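Local coordinates for dITP/XTP pyrophosphatase (PDB 6WWD), which hydrolyses non-canonical purine nucleoside triphosphates such as XTP, dITP and ITP to their monophosphates and diphosphate, probably cleansing the nucleotide pool, at the interface of chains A and B. Coordinates in Å, arbitrary orientation; residue numbers count along the deposited sequence, not the author numbering. Chains: chain A/B, dITP/XTP pyrophosphatase.

The interface of chains A and B. Residues chain A 16, 69, 123, 125, 137; chain B 194-195, 198-200.
B:Leu195, on helix 184-198 of chain B, packs against A:Val137, A:Val69 and A:Cys125 on strands 134-145, 67-77 and 118-128 of chain A, in what is probably part of the homodimer interface of this HAM1-family pyrophosphatase. Its CB lies 3.9 Å from A:Val137 CG2. Beyond CG the chain forks: CD1 lies by the carbonyl A:Cys125 O and by A:Val137 CG1, at 4.0 Å from the latter, while CD2 settles against A:Val69 CG1 at 3.7 Å and also touches A:Cys125 CB. A branched leucine can thus touch several strands at once, and the beta-branched valines present short methyls with few rotamers. A:Val69 presents CG1 because that methyl stands anti to its backbone N (chi1 179°).

One residue earlier, B:Met194 meets A:Leu16 of helix 10-23, the two side chains crossing at about a right angle. The flexible thioether bends at chi3 (73°), bringing its terminal methyl CE 3.5 Å from A:Leu16 CD1 and equally near CB, while A:Leu16 CD2 rests against the methionine backbone.

Past the helix end, B:Val199 lays CG2 against A:Val137 CG2 at 3.6 Å, and the small A:Cys125 brings its sulfur SG to 4.1 Å from the same B:Val199 CG2. Here the apolar patch gives way to polarity: the short hydroxyl of A:Ser123, OG anti to its backbone N, accepts a nearly straight hydrogen bond (165° at H) from the backbone amide of B:Asn200, N to OG 3.2 Å.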
loop_
_atom_site.group_PDB
_atom_site.type_symbol
_atom_site.label_atom_id
_atom_site.label_comp_id
_atom_site.label_asym_id
_atom_site.label_seq_id
_atom_site.Cartn_x
_atom_site.Cartn_y
_atom_site.Cartn_z
ATOM N N LEU A 16 -30.823 -3.049 9.044
ATOM C CA LEU A 16 -30.659 -1.598 9.028
ATOM C C LEU A 16 -31.923 -0.876 9.491
ATOM O O LEU A 16 -31.840 0.144 10.188
ATOM C CB LEU A 16 -30.249 -1.145 7.629
ATOM C CG LEU A 16 -28.832 -1.580 7.256
ATOM C CD1 LEU A 16 -28.477 -1.206 5.829
ATOM C CD2 LEU A 16 -27.842 -0.966 8.228
ATOM N N VAL A 69 -26.474 3.294 0.832
ATOM C CA VAL A 69 -25.556 2.548 1.685
ATOM C C VAL A 69 -25.213 1.240 0.986
ATOM O O VAL A 69 -26.089 0.596 0.397
ATOM C CB VAL A 69 -26.165 2.286 3.075
ATOM C CG1 VAL A 69 -25.203 1.499 3.938
ATOM C CG2 VAL A 69 -26.532 3.608 3.753
ATOM N N SER A 123 -15.051 -5.989 7.289
ATOM C CA SER A 123 -16.413 -5.655 6.892
ATOM C C SER A 123 -16.461 -4.141 6.718
ATOM O O SER A 123 -16.319 -3.402 7.700
ATOM C CB SER A 123 -17.400 -6.128 7.961
ATOM O OG SER A 123 -18.713 -5.764 7.652
ATOM N N CYS A 125 -18.468 -0.597 4.973
ATOM C CA CYS A 125 -19.781 -0.035 4.664
ATOM C C CYS A 125 -19.605 1.396 4.191
ATOM O O CYS A 125 -18.879 2.165 4.830
ATOM C CB CYS A 125 -20.696 -0.028 5.887
ATOM S SG CYS A 125 -20.902 -1.604 6.654
ATOM N N VAL A 137 -16.812 3.384 6.316
ATOM C CA VAL A 137 -16.277 2.793 7.531
ATOM C C VAL A 137 -15.892 1.345 7.244
ATOM O O VAL A 137 -16.417 0.703 6.328
ATOM C CB VAL A 137 -17.274 2.872 8.703
ATOM C CG1 VAL A 137 -17.778 4.305 8.879
ATOM C CG2 VAL A 137 -18.430 1.925 8.501
ATOM N N MET B 194 -26.570 3.449 10.243
ATOM C CA MET B 194 -26.606 2.328 9.305
ATOM C C MET B 194 -25.207 1.867 8.904
ATOM O O MET B 194 -25.000 0.673 8.652
ATOM C CB MET B 194 -27.419 2.704 8.065
ATOM C CG MET B 194 -28.866 3.057 8.353
ATOM S SD MET B 194 -29.751 3.571 6.863
ATOM C CE MET B 194 -29.933 1.999 6.027
ATOM N N LEU B 195 -24.240 2.788 8.825
ATOM C CA LEU B 195 -22.854 2.364 8.645
ATOM C C LEU B 195 -22.346 1.605 9.868
ATOM O O LEU B 195 -21.569 0.653 9.728
ATOM C CB LEU B 195 -21.955 3.570 8.348
ATOM C CG LEU B 195 -22.207 4.328 7.039
ATOM C CD1 LEU B 195 -20.950 4.986 6.543
ATOM C CD2 LEU B 195 -22.796 3.431 5.962
ATOM N N LEU B 198 -23.901 -2.162 9.968
ATOM C CA LEU B 198 -23.531 -3.079 8.900
ATOM C C LEU B 198 -22.074 -3.536 8.999
ATOM O O LEU B 198 -21.712 -4.531 8.360
ATOM C CB LEU B 198 -23.846 -2.440 7.545
ATOM N N VAL B 199 -21.238 -2.855 9.788
ATOM C CA VAL B 199 -19.950 -3.414 10.201
ATOM C C VAL B 199 -20.260 -4.620 11.085
ATOM O O VAL B 199 -20.535 -4.477 12.284
ATOM C CB VAL B 199 -19.070 -2.372 10.925
ATOM C CG1 VAL B 199 -17.889 -3.024 11.626
ATOM C CG2 VAL B 199 -18.555 -1.343 9.945
ATOM N N ASN B 200 -20.257 -5.813 10.491
ATOM C CA ASN B 200 -20.720 -7.031 11.153
ATOM C C ASN B 200 -19.599 -8.075 11.126
ATOM O O ASN B 200 -19.580 -8.974 10.280
ATOM C CB ASN B 200 -21.975 -7.523 10.481
ATOM C CG ASN B 200 -22.630 -8.642 11.235
ATOM O OD1 ASN B 200 -22.155 -9.054 12.294
ATOM N ND2 ASN B 200 -23.743 -9.136 10.707
#